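Local coordinates for microcin B17-processing protein McbD (Escherichia coli str. K-12 substr. MG1655, PDB 6GRH) that is required to process the inactive microcin B17 precursor into the active peptide and belongs to the YcaO cyclodehydratase family, at residues F363-A371 and R388-P396; M169-Y177 and I216-L227. The protein carries 1 engineered substitution. All blocks are in the same frame, centred on the assembly; numbering follows the deposited sequence. Where two conformers were deposited one is given.

Contact 1. Residues F363-A371 and R388-P396; sequences FLHMNNSGA and RESKMVPFP
Met-366 to Ser-369 pack against Arg-388 to Phe-395 in a mainly buried loop-to-tail contact, in which the C-terminal tail runs past an earlier loop that also follows strand 350-358. Neither segment is regular helix or strand, and together they bury 436 Å². The apolar part is led by Met-366. Its chain bends at the last torsion (chi3 -74°), which brings CE beside the tail: CE lies 3.3 Å from Val-393 CG1, tighter than usual carbon contact, and 3.8 Å from Phe-395 CD1, crossing both side chains at about a right angle. Asn-367 crosses Met-392 at a similar angle, OD1 lying 3.6 Å from SD. This amide sits in a type I turn from Asn-367 to Gly-370. With CG trans to the backbone nitrogen (chi1 -178°), OD1 turns back over the turn and accepts the Ser-369 hydroxyl, OG to OD1 being 2.7 Å, in the carbonyl plane on a lone pair. Ser-369 comes alongside the tail backbone, its CA making a CH...O contact with Ser-390 O at 3.5 Å. One water joins the segments: it donates to Met-366 O (2.5 Å) and accepts from Val-393 N (3.0 Å) and Asn-368 N (3.2 Å). Tyr-286 of helix 285-292 covers Met-366, Asn-367 and Met-392, while Trp-178 donates its indole N-H to Lys-391 O. The ending Pro-Phe-Pro is consistent with the proline-rich tails of azoline-forming YcaO enzymes. Between the two segments, side-chain packing and one shared water carry the contact, suggesting that the tail is placed by shape more than by direct polar bonds.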
ATOM      1  N   PHE E 363      25.671  42.287  31.429  1.00 35.83           N
ATOM      2  CA  PHE E 363      26.720  41.456  30.813  1.00 35.72           C
ATOM      3  C   PHE E 363      26.502  41.289  29.303  1.00 34.65           C
ATOM      4  O   PHE E 363      25.416  40.942  28.863  1.00 33.70           O
ATOM      5  CB  PHE E 363      26.828  40.110  31.507  1.00 35.49           C
ATOM      6  CG  PHE E 363      27.299  40.223  32.919  1.00 37.21           C
ATOM      7  CD1 PHE E 363      28.654  40.406  33.190  1.00 38.05           C
ATOM      8  CD2 PHE E 363      26.402  40.184  33.969  1.00 37.44           C
ATOM      9  CE1 PHE E 363      29.099  40.521  34.481  1.00 39.86           C
ATOM     10  CE2 PHE E 363      26.838  40.287  35.266  1.00 38.47           C
ATOM     11  CZ  PHE E 363      28.184  40.471  35.536  1.00 40.07           C
ATOM     12  N   LEU E 364      27.533  41.586  28.512  1.00 34.79           N
ATOM     13  CA  LEU E 364      27.432  41.452  27.044  1.00 33.96           C
ATOM     14  C   LEU E 364      27.503  40.000  26.578  1.00 33.31           C
ATOM     15  O   LEU E 364      27.023  39.674  25.499  1.00 32.93           O
ATOM     16  CB  LEU E 364      28.498  42.309  26.331  1.00 34.39           C
ATOM     17  CG  LEU E 364      28.131  43.793  26.218  1.00 34.74           C
ATOM     18  CD1 LEU E 364      29.307  44.612  25.728  1.00 35.81           C
ATOM     19  CD2 LEU E 364      26.938  44.032  25.310  1.00 33.78           C
ATOM     20  N   HIS E 365      28.112  39.139  27.372  1.00 33.83           N
ATOM     21  CA  HIS E 365      28.142  37.718  27.081  1.00 34.55           C
ATOM     22  C   HIS E 365      28.361  36.963  28.392  1.00 35.93           C
ATOM     23  O   HIS E 365      28.503  37.595  29.428  1.00 36.83           O
ATOM     24  CB  HIS E 365      29.242  37.426  26.050  1.00 34.84           C
ATOM     25  CG  HIS E 365      30.613  37.796  26.508  1.00 36.09           C
ATOM     26  ND1 HIS E 365      31.319  37.045  27.419  1.00 36.56           N
ATOM     27  CD2 HIS E 365      31.432  38.807  26.137  1.00 37.07           C
ATOM     28  CE1 HIS E 365      32.503  37.594  27.615  1.00 38.11           C
ATOM     29  NE2 HIS E 365      32.603  38.659  26.837  1.00 38.52           N
ATOM     30  N   MET E 366      28.415  35.637  28.359  1.00 36.85           N
ATOM     31  CA  MET E 366      28.395  34.851  29.600  1.00 38.92           C
ATOM     32  C   MET E 366      29.709  34.194  30.015  1.00 39.51           C
ATOM     33  O   MET E 366      29.727  33.392  30.960  1.00 40.25           O
ATOM     34  CB  MET E 366      27.266  33.807  29.544  1.00 41.06           C
ATOM     35  CG  MET E 366      27.530  32.565  28.723  1.00 42.71           C
ATOM     36  SD  MET E 366      26.171  31.386  28.898  1.00 46.61           S
ATOM     37  CE  MET E 366      26.427  30.740  30.542  1.00 47.07           C
ATOM     38  N   ASN E 367      30.798  34.522  29.329  1.00 39.18           N
ATOM     39  CA  ASN E 367      32.112  33.976  29.660  1.00 40.17           C
ATOM     40  C   ASN E 367      32.941  34.953  30.512  1.00 41.83           C
ATOM     41  O   ASN E 367      33.682  35.769  29.978  1.00 41.48           O
ATOM     42  CB  ASN E 367      32.857  33.633  28.367  1.00 39.35           C
ATOM     43  CG  ASN E 367      34.212  33.011  28.618  1.00 40.24           C
ATOM     44  OD1 ASN E 367      34.548  32.649  29.747  1.00 40.41           O
ATOM     45  ND2 ASN E 367      35.001  32.873  27.553  1.00 40.41           N
ATOM     46  N   ASN E 368      32.850  34.867  31.834  1.00 44.09           N
ATOM     47  CA  ASN E 368      33.658  35.789  32.646  1.00 47.22           C
ATOM     48  C   ASN E 368      35.133  35.318  32.831  1.00 47.93           C
ATOM     49  O   ASN E 368      35.885  35.982  33.511  1.00 49.35           O
ATOM     50  CB  ASN E 368      32.954  36.251  33.947  1.00 49.30           C
ATOM     51  CG  ASN E 368      32.254  35.141  34.655  1.00 50.31           C
ATOM     52  OD1 ASN E 368      31.028  35.167  34.858  1.00 49.50           O
ATOM     53  ND2 ASN E 368      33.020  34.112  34.981  1.00 52.34           N
ATOM     54  N   SER E 369      35.532  34.198  32.207  1.00 47.55           N
ATOM     55  CA  SER E 369      36.960  33.869  32.025  1.00 49.30           C
ATOM     56  C   SER E 369      37.585  34.585  30.812  1.00 49.29           C
ATOM     57  O   SER E 369      38.787  34.536  30.628  1.00 50.24           O
ATOM     58  CB  SER E 369      37.177  32.356  31.882  1.00 48.87           C
ATOM     59  OG  SER E 369      36.983  31.922  30.543  1.00 48.17           O
ATOM     60  N   GLY E 370      36.764  35.205  29.968  1.00 48.01           N
ATOM     61  CA  GLY E 370      37.253  35.929  28.798  1.00 47.46           C
ATOM     62  C   GLY E 370      37.198  37.412  29.052  1.00 47.08           C
ATOM     63  O   GLY E 370      37.246  37.844  30.178  1.00 47.40           O
ATOM     64  N   ALA E 371      37.080  38.179  27.979  1.00 46.13           N
ATOM     65  CA  ALA E 371      37.096  39.634  28.029  1.00 45.59           C
ATOM     66  C   ALA E 371      35.640  40.145  28.133  1.00 43.66           C
ATOM     67  O   ALA E 371      34.880  40.142  27.157  1.00 41.54           O
ATOM     68  CB  ALA E 371      37.790  40.169  26.790  1.00 45.82           C
ATOM     69  N   ARG E 388      35.107  33.292  41.235  1.00 51.18           N
ATOM     70  CA  ARG E 388      34.050  33.178  40.228  1.00 49.10           C
ATOM     71  C   ARG E 388      34.174  34.275  39.160  1.00 49.18           C
ATOM     72  O   ARG E 388      33.742  34.065  38.024  1.00 48.56           O
ATOM     73  CB  ARG E 388      32.647  33.234  40.852  1.00 48.02           C
ATOM     74  CG  ARG E 388      32.347  32.207  41.940  1.00 48.05           C
ATOM     75  CD  ARG E 388      31.845  30.921  41.365  1.00 46.81           C
ATOM     76  NE  ARG E 388      31.428  29.898  42.327  1.00 46.57           N
ATOM     77  CZ  ARG E 388      30.184  29.673  42.750  1.00 45.50           C
ATOM     78  NH1 ARG E 388      29.164  30.457  42.408  1.00 44.55           N
ATOM     79  NH2 ARG E 388      29.962  28.655  43.565  1.00 45.87           N
ATOM     80  N   GLU E 389      34.754  35.432  39.502  1.00 50.47           N
ATOM     81  CA  GLU E 389      34.892  36.545  38.539  1.00 51.02           C
ATOM     82  C   GLU E 389      35.858  36.259  37.378  1.00 51.25           C
ATOM     83  O   GLU E 389      35.793  36.937  36.353  1.00 51.63           O
ATOM     84  CB  GLU E 389      35.325  37.838  39.236  1.00 52.89           C
ATOM     85  CG  GLU E 389      34.308  38.396  40.219  1.00 53.91           C
ATOM     86  CD  GLU E 389      34.813  39.627  40.958  1.00 56.00           C
ATOM     87  OE1 GLU E 389      35.994  39.650  41.369  1.00 57.83           O
ATOM     88  OE2 GLU E 389      34.026  40.572  41.148  1.00 56.30           O
ATOM     89  N   SER E 390      36.737  35.269  37.546  1.00 51.73           N
ATOM     90  CA  SER E 390      37.671  34.834  36.512  1.00 51.94           C
ATOM     91  C   SER E 390      37.386  33.436  35.927  1.00 51.06           C
ATOM     92  O   SER E 390      38.175  32.956  35.135  1.00 51.58           O
ATOM     93  CB  SER E 390      39.081  34.835  37.103  1.00 53.61           C
ATOM     94  OG  SER E 390      39.177  33.890  38.170  1.00 54.42           O
ATOM     95  N   LYS E 391      36.276  32.794  36.298  1.00 50.03           N
ATOM     96  CA  LYS E 391      35.979  31.422  35.885  1.00 49.64           C
ATOM     97  C   LYS E 391      34.658  31.387  35.142  1.00 47.20           C
ATOM     98  O   LYS E 391      33.682  31.990  35.586  1.00 45.57           O
ATOM     99  CB  LYS E 391      35.836  30.512  37.096  1.00 51.61           C
ATOM    100  CG  LYS E 391      37.087  29.801  37.567  1.00 54.83           C
ATOM    101  CD  LYS E 391      36.730  28.699  38.572  1.00 56.29           C
ATOM    102  CE  LYS E 391      36.012  27.522  37.906  1.00 56.57           C
ATOM    103  NZ  LYS E 391      35.870  26.324  38.787  1.00 58.13           N
ATOM    104  N   MET E 392      34.588  30.645  34.050  1.00 45.94           N
ATOM    105  CA  MET E 392      33.313  30.537  33.363  1.00 44.67           C
ATOM    106  C   MET E 392      32.335  29.647  34.141  1.00 42.66           C
ATOM    107  O   MET E 392      32.697  28.581  34.619  1.00 41.36           O
ATOM    108  CB  MET E 392      33.476  30.027  31.950  1.00 45.40           C
ATOM    109  CG  MET E 392      32.142  29.981  31.257  1.00 45.08           C
ATOM    110  SD  MET E 392      32.270  29.922  29.492  1.00 46.06           S
ATOM    111  CE  MET E 392      30.519  29.734  29.129  1.00 43.79           C
ATOM    112  N   VAL E 393      31.099  30.123  34.264  1.00 42.12           N
ATOM    113  CA  VAL E 393      29.975  29.348  34.834  1.00 42.04           C
ATOM    114  C   VAL E 393      29.868  27.949  34.177  1.00 41.51           C
ATOM    115  O   VAL E 393      30.033  27.852  32.967  1.00 40.15           O
ATOM    116  CB  VAL E 393      28.634  30.140  34.691  1.00 41.14           C
ATOM    117  CG1 VAL E 393      28.230  30.317  33.240  1.00 39.45           C
ATOM    118  CG2 VAL E 393      27.501  29.494  35.498  1.00 41.25           C
ATOM    119  N   PRO E 394      29.637  26.874  34.976  1.00 42.79           N
ATOM    120  CA  PRO E 394      29.532  25.507  34.437  1.00 43.82           C
ATOM    121  C   PRO E 394      28.143  25.209  33.811  1.00 44.20           C
ATOM    122  O   PRO E 394      27.347  24.397  34.316  1.00 44.97           O
ATOM    123  CB  PRO E 394      29.849  24.632  35.656  1.00 44.60           C
ATOM    124  CG  PRO E 394      29.337  25.427  36.815  1.00 44.46           C
ATOM    125  CD  PRO E 394      29.626  26.860  36.455  1.00 44.26           C
ATOM    126  N   PHE E 395      27.891  25.879  32.692  1.00 44.37           N
ATOM    127  CA  PHE E 395      26.605  25.873  32.013  1.00 45.18           C
ATOM    128  C   PHE E 395      26.933  25.837  30.522  1.00 45.40           C
ATOM    129  O   PHE E 395      27.883  26.505  30.122  1.00 45.37           O
ATOM    130  CB  PHE E 395      25.839  27.147  32.376  1.00 45.47           C
ATOM    131  CG  PHE E 395      24.417  27.161  31.897  1.00 45.12           C
ATOM    132  CD1 PHE E 395      24.087  27.757  30.694  1.00 44.85           C
ATOM    133  CD2 PHE E 395      23.403  26.584  32.660  1.00 46.03           C
ATOM    134  CE1 PHE E 395      22.780  27.768  30.232  1.00 44.61           C
ATOM    135  CE2 PHE E 395      22.090  26.587  32.206  1.00 45.42           C
ATOM    136  CZ  PHE E 395      21.784  27.178  30.980  1.00 44.45           C
ATOM    137  N   PRO E 396      26.188  25.049  29.704  1.00 47.34           N
ATOM    138  CA  PRO E 396      26.483  24.989  28.249  1.00 48.66           C
ATOM    139  C   PRO E 396      26.061  26.240  27.445  1.00 51.09           C
ATOM    140  O   PRO E 396      26.560  26.493  26.326  1.00 50.65           O
ATOM    141  CB  PRO E 396      25.680  23.772  27.765  1.00 47.42           C
ATOM    142  CG  PRO E 396      24.689  23.458  28.824  1.00 46.93           C
ATOM    143  CD  PRO E 396      25.015  24.226  30.065  1.00 47.29           C
ATOM    144  OXT PRO E 396      25.198  27.024  27.894  1.00 52.20           O
TER
HETATM  145  O   HOH W   1      30.756  32.938  33.235  1.00 37.21           O

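Contact 2. Residues M169-Y177 and I216-L227; sequences MERQSLLLY and ITLPGAPGHAVL. Engineered in segment 169-177: Arg-171 (natural residue Thr).
Ser-173 supplies the direct polar link between helix 169-177 and the segment 216-227: Leu-218 N donates to its OG across 3.0 Å, with a bent N-H...O angle of 139°. The hydroxyl in turn donates to Met-169 O at 2.8 Å, one helical turn back, so OG accepts from the loop and gives to the helix. OG lies opposite the carbonyl carbon and beside the backbone N (chi1 -64°), where it can serve both bonds. A water adds a second polar bridge, donating to Ser-173 O (2.8 Å) and to Ile-216 O (2.7 Å).

The apolar contacts form two clusters. In one, the CG2 methyl of Ile-216 lies over a face of the Tyr-177 ring, 3.9 Å from its centroid, a CH-pi contact, and Leu-227 CD2 approaches Tyr-177 CE2 obliquely at 3.4 Å. In the other, Leu-218 lies between Met-169 and Leu-176, its CD1 4.0 Å from Met-169 CE and its CD2 against Leu-176 CD2.

The axes of helix 169-177 and strand 224-227 pass 8.8 Å apart, crossing at -59°. Helix 157-180 thus packs on the mixed sheet, whose other side receives Val-226 against helix 251-275, while Tyr-330 of helix 327-334 covers Leu-218.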
ATOM      1  N   MET E 169      16.964  37.375  30.291  0.50 33.19           N
ATOM      2  CA  MET E 169      16.672  37.194  31.707  0.50 34.21           C
ATOM      3  C   MET E 169      17.393  35.972  32.262  0.50 33.78           C
ATOM      4  O   MET E 169      17.991  36.044  33.329  0.50 34.25           O
ATOM      5  CB  MET E 169      15.166  37.065  31.949  0.50 35.21           C
ATOM      6  CG  MET E 169      14.497  38.394  32.195  0.50 36.43           C
ATOM      7  SD  MET E 169      15.293  39.172  33.609  0.50 39.30           S
ATOM      8  CE  MET E 169      15.514  40.805  32.936  0.50 39.20           C
ATOM      9  N   GLU E 170      17.348  34.867  31.525  1.00 32.44           N
ATOM     10  CA  GLU E 170      18.002  33.612  31.955  1.00 33.10           C
ATOM     11  C   GLU E 170      19.494  33.805  32.234  1.00 34.00           C
ATOM     12  O   GLU E 170      19.994  33.459  33.300  1.00 34.05           O
ATOM     13  CB  GLU E 170      17.857  32.511  30.879  1.00 32.97           C
ATOM     14  CG  GLU E 170      16.505  31.833  30.901  1.00 33.10           C
ATOM     15  CD  GLU E 170      16.148  31.098  29.623  1.00 32.32           C
ATOM     16  OE1 GLU E 170      17.035  30.792  28.807  1.00 31.88           O
ATOM     17  OE2 GLU E 170      14.948  30.830  29.434  1.00 31.46           O
ATOM     18  N   ARG E 171      20.193  34.360  31.250  1.00 34.59           N
ATOM     19  CA  ARG E 171      21.638  34.464  31.288  1.00 35.42           C
ATOM     20  C   ARG E 171      22.107  35.529  32.276  1.00 34.80           C
ATOM     21  O   ARG E 171      23.049  35.288  33.036  1.00 34.70           O
ATOM     22  CB  ARG E 171      22.209  34.711  29.875  1.00 37.71           C
ATOM     23  CG  ARG E 171      21.786  33.677  28.821  1.00 38.38           C
ATOM     24  CD  ARG E 171      22.284  32.280  29.154  1.00 40.62           C
ATOM     25  NE  ARG E 171      21.746  31.276  28.234  1.00 41.46           N
ATOM     26  CZ  ARG E 171      22.240  30.964  27.035  1.00 44.73           C
ATOM     27  NH1 ARG E 171      23.316  31.576  26.521  1.00 46.10           N
ATOM     28  NH2 ARG E 171      21.634  30.011  26.319  1.00 45.42           N
ATOM     29  N   GLN E 172      21.425  36.674  32.314  1.00 33.57           N
ATOM     30  CA  GLN E 172      21.776  37.715  33.289  1.00 33.83           C
ATOM     31  C   GLN E 172      21.539  37.197  34.700  1.00 33.84           C
ATOM     32  O   GLN E 172      22.403  37.385  35.578  1.00 34.11           O
ATOM     33  CB  GLN E 172      21.029  39.028  33.053  1.00 33.74           C
ATOM     34  CG  GLN E 172      21.266  39.665  31.686  1.00 33.25           C
ATOM     35  CD  GLN E 172      22.704  40.027  31.420  1.00 33.68           C
ATOM     36  OE1 GLN E 172      23.432  40.491  32.327  1.00 34.95           O
ATOM     37  NE2 GLN E 172      23.124  39.856  30.168  1.00 33.17           N
ATOM     38  N   SER E 173      20.415  36.504  34.908  1.00 33.04           N
ATOM     39  CA  SER E 173      20.129  35.853  36.199  1.00 34.08           C
ATOM     40  C   SER E 173      21.186  34.825  36.578  1.00 34.24           C
ATOM     41  O   SER E 173      21.603  34.756  37.723  1.00 35.34           O
ATOM     42  CB  SER E 173      18.747  35.186  36.225  1.00 33.71           C
ATOM     43  OG  SER E 173      17.715  36.162  36.088  1.00 33.87           O
ATOM     44  N   LEU E 174      21.627  34.045  35.615  1.00 33.68           N
ATOM     45  CA  LEU E 174      22.605  32.992  35.865  1.00 34.08           C
ATOM     46  C   LEU E 174      23.977  33.557  36.243  1.00 35.47           C
ATOM     47  O   LEU E 174      24.636  33.015  37.131  1.00 35.54           O
ATOM     48  CB  LEU E 174      22.746  32.114  34.627  1.00 33.18           C
ATOM     49  CG  LEU E 174      23.825  31.024  34.658  1.00 33.19           C
ATOM     50  CD1 LEU E 174      23.544  29.958  35.714  1.00 33.77           C
ATOM     51  CD2 LEU E 174      23.979  30.405  33.285  1.00 32.50           C
ATOM     52  N   LEU E 175      24.414  34.597  35.532  1.00 35.81           N
ATOM     53  CA  LEU E 175      25.689  35.253  35.832  1.00 37.22           C
ATOM     54  C   LEU E 175      25.716  35.900  37.207  1.00 37.91           C
ATOM     55  O   LEU E 175      26.707  35.775  37.917  1.00 38.92           O
ATOM     56  CB  LEU E 175      26.050  36.292  34.774  1.00 37.45           C
ATOM     57  CG  LEU E 175      26.460  35.694  33.433  1.00 37.19           C
ATOM     58  CD1 LEU E 175      26.292  36.709  32.305  1.00 37.22           C
ATOM     59  CD2 LEU E 175      27.882  35.165  33.479  1.00 38.22           C
ATOM     60  N   LEU E 176      24.638  36.579  37.592  0.50 37.90           N
ATOM     61  CA  LEU E 176      24.561  37.153  38.936  0.50 38.73           C
ATOM     62  C   LEU E 176      24.603  36.059  40.015  0.50 39.13           C
ATOM     63  O   LEU E 176      25.329  36.188  41.007  0.50 39.86           O
ATOM     64  CB  LEU E 176      23.324  38.029  39.112  0.50 38.58           C
ATOM     65  CG  LEU E 176      23.446  38.892  40.370  0.50 39.61           C
ATOM     66  CD1 LEU E 176      24.554  39.922  40.196  0.50 40.31           C
ATOM     67  CD2 LEU E 176      22.133  39.575  40.719  0.50 39.68           C
ATOM     68  N   TYR E 177      23.849  34.982  39.798  1.00 38.61           N
ATOM     69  CA  TYR E 177      23.879  33.802  40.688  1.00 39.23           C
ATOM     70  C   TYR E 177      25.273  33.175  40.763  1.00 39.82           C
ATOM     71  O   TYR E 177      25.778  32.893  41.859  1.00 40.34           O
ATOM     72  CB  TYR E 177      22.895  32.742  40.217  1.00 38.60           C
ATOM     73  CG  TYR E 177      23.050  31.405  40.906  1.00 38.83           C
ATOM     74  CD1 TYR E 177      22.682  31.242  42.232  1.00 40.10           C
ATOM     75  CD2 TYR E 177      23.558  30.317  40.239  1.00 38.53           C
ATOM     76  CE1 TYR E 177      22.814  30.022  42.876  1.00 40.61           C
ATOM     77  CE2 TYR E 177      23.702  29.093  40.865  1.00 39.22           C
ATOM     78  CZ  TYR E 177      23.324  28.946  42.178  1.00 40.01           C
ATOM     79  OH  TYR E 177      23.460  27.733  42.789  1.00 40.78           O
ATOM     80  N   ILE E 216      16.502  31.610  40.690  1.00 35.51           N
ATOM     81  CA  ILE E 216      17.616  32.562  40.653  1.00 35.89           C
ATOM     82  C   ILE E 216      17.266  33.872  39.933  1.00 35.89           C
ATOM     83  O   ILE E 216      18.162  34.627  39.596  1.00 36.29           O
ATOM     84  CB  ILE E 216      18.888  31.951  40.010  1.00 35.61           C
ATOM     85  CG1 ILE E 216      18.623  31.500  38.565  1.00 34.31           C
ATOM     86  CG2 ILE E 216      19.408  30.790  40.846  1.00 35.93           C
ATOM     87  CD1 ILE E 216      19.876  31.450  37.715  1.00 34.30           C
ATOM     88  N   THR E 217      15.976  34.159  39.728  1.00 35.39           N
ATOM     89  CA  THR E 217      15.537  35.360  39.024  1.00 35.07           C
ATOM     90  C   THR E 217      16.268  36.616  39.518  1.00 35.95           C
ATOM     91  O   THR E 217      16.404  36.779  40.715  1.00 36.94           O
ATOM     92  CB  THR E 217      14.049  35.580  39.292  1.00 35.45           C
ATOM     93  OG1 THR E 217      13.368  34.334  39.135  1.00 34.90           O
ATOM     94  CG2 THR E 217      13.469  36.643  38.355  1.00 35.14           C
ATOM     95  N   LEU E 218      16.699  37.500  38.613  1.00 35.89           N
ATOM     96  CA  LEU E 218      17.280  38.789  39.011  1.00 36.93           C
ATOM     97  C   LEU E 218      16.396  39.404  40.096  1.00 38.10           C
ATOM     98  O   LEU E 218      15.176  39.408  39.931  1.00 37.33           O
ATOM     99  CB  LEU E 218      17.327  39.777  37.850  1.00 36.56           C
ATOM    100  CG  LEU E 218      18.429  39.626  36.808  1.00 36.38           C
ATOM    101  CD1 LEU E 218      18.326  40.771  35.826  1.00 36.46           C
ATOM    102  CD2 LEU E 218      19.792  39.602  37.455  1.00 36.99           C
ATOM    103  N   PRO E 219      16.996  39.861  41.210  1.00 39.48           N
ATOM    104  CA  PRO E 219      16.211  40.437  42.322  1.00 40.68           C
ATOM    105  C   PRO E 219      15.256  41.552  41.899  1.00 40.88           C
ATOM    106  O   PRO E 219      15.631  42.450  41.140  1.00 40.93           O
ATOM    107  CB  PRO E 219      17.290  40.962  43.260  1.00 41.67           C
ATOM    108  CG  PRO E 219      18.364  39.939  43.089  1.00 41.81           C
ATOM    109  CD  PRO E 219      18.385  39.611  41.625  1.00 40.21           C
ATOM    110  N   GLY E 220      14.009  41.448  42.351  1.00 41.46           N
ATOM    111  CA  GLY E 220      12.992  42.444  42.042  1.00 41.61           C
ATOM    112  C   GLY E 220      12.347  42.274  40.685  1.00 40.47           C
ATOM    113  O   GLY E 220      11.357  42.929  40.409  1.00 40.87           O
ATOM    114  N   ALA E 221      12.879  41.397  39.831  1.00 39.29           N
ATOM    115  CA  ALA E 221      12.310  41.194  38.503  1.00 37.93           C
ATOM    116  C   ALA E 221      11.026  40.346  38.596  1.00 37.29           C
ATOM    117  O   ALA E 221      10.919  39.473  39.461  1.00 36.74           O
ATOM    118  CB  ALA E 221      13.313  40.510  37.569  1.00 37.15           C
ATOM    119  N   PRO E 222      10.076  40.581  37.672  1.00 37.15           N
ATOM    120  CA  PRO E 222       8.943  39.662  37.487  1.00 36.64           C
ATOM    121  C   PRO E 222       9.342  38.347  36.857  1.00 35.62           C
ATOM    122  O   PRO E 222      10.481  38.179  36.386  1.00 34.80           O
ATOM    123  CB  PRO E 222       8.029  40.430  36.534  1.00 36.57           C
ATOM    124  CG  PRO E 222       8.977  41.236  35.712  1.00 36.49           C
ATOM    125  CD  PRO E 222      10.033  41.684  36.690  1.00 37.10           C
ATOM    126  N   GLY E 223       8.395  37.421  36.811  1.00 35.07           N
ATOM    127  CA  GLY E 223       8.662  36.102  36.256  1.00 34.10           C
ATOM    128  C   GLY E 223       9.607  35.301  37.124  1.00 34.09           C
ATOM    129  O   GLY E 223       9.893  35.673  38.270  1.00 34.84           O
ATOM    130  N   HIS E 224      10.107  34.208  36.565  1.00 33.45           N
ATOM    131  CA  HIS E 224      10.857  33.218  37.321  1.00 33.97           C
ATOM    132  C   HIS E 224      11.914  32.578  36.439  1.00 33.24           C
ATOM    133  O   HIS E 224      11.581  31.999  35.395  1.00 32.98           O
ATOM    134  CB  HIS E 224       9.906  32.157  37.882  1.00 34.89           C
ATOM    135  CG  HIS E 224       8.879  32.717  38.818  1.00 36.32           C
ATOM    136  ND1 HIS E 224       9.121  32.913  40.161  1.00 37.80           N
ATOM    137  CD2 HIS E 224       7.626  33.176  38.594  1.00 36.95           C
ATOM    138  CE1 HIS E 224       8.057  33.448  40.730  1.00 38.64           C
ATOM    139  NE2 HIS E 224       7.134  33.624  39.802  1.00 38.48           N
ATOM    140  N   ALA E 225      13.179  32.713  36.834  1.00 33.07           N
ATOM    141  CA  ALA E 225      14.285  31.978  36.212  1.00 32.49           C
ATOM    142  C   ALA E 225      14.574  30.809  37.116  1.00 32.71           C
ATOM    143  O   ALA E 225      14.976  30.995  38.256  1.00 33.79           O
ATOM    144  CB  ALA E 225      15.509  32.852  36.084  1.00 33.10           C
ATOM    145  N   VAL E 226      14.334  29.605  36.637  1.00 31.58           N
ATOM    146  CA  VAL E 226      14.500  28.426  37.469  1.00 32.06           C
ATOM    147  C   VAL E 226      15.708  27.632  37.012  1.00 31.61           C
ATOM    148  O   VAL E 226      15.783  27.267  35.847  1.00 31.26           O
ATOM    149  CB  VAL E 226      13.225  27.567  37.467  1.00 32.00           C
ATOM    150  CG1 VAL E 226      13.444  26.274  38.235  1.00 32.41           C
ATOM    151  CG2 VAL E 226      12.080  28.358  38.107  1.00 32.76           C
ATOM    152  N   LEU E 227      16.633  27.375  37.940  1.00 32.09           N
ATOM    153  CA  LEU E 227      17.857  26.640  37.668  1.00 32.31           C
ATOM    154  C   LEU E 227      17.689  25.279  38.296  1.00 32.62           C
ATOM    155  O   LEU E 227      17.428  25.187  39.493  1.00 33.09           O
ATOM    156  CB  LEU E 227      19.062  27.338  38.315  1.00 33.28           C
ATOM    157  CG  LEU E 227      20.441  26.706  38.085  1.00 33.49           C
ATOM    158  CD1 LEU E 227      20.851  26.752  36.638  1.00 32.66           C
ATOM    159  CD2 LEU E 227      21.473  27.398  38.970  1.00 34.77           C
TER
HETATM  160  O   HOH W   2      20.326  36.141  39.815  1.00 37.94           O

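Contacts 1 and 2 lie with their centres about 16 Å apart and come in series along the chain: the helix-to-sheet contact 2 is complete before contact 1 brings the final loop and tail together. Helix 157-180 connects them, turning Ser-173 and Tyr-177 to the mixed sheet and Leu-175 to the loop 363-371. Gln-172 NE2 probably hydrogen-bonds to Phe-363 O at 2.9 Å, and Leu-174 CD2 rests 3.6 Å from Phe-395 CG, so both segments of contact 1 touch this helix. The helix is therefore packed by the sheet side of contact 2 and by both the loop and the C-terminal tail of contact 1.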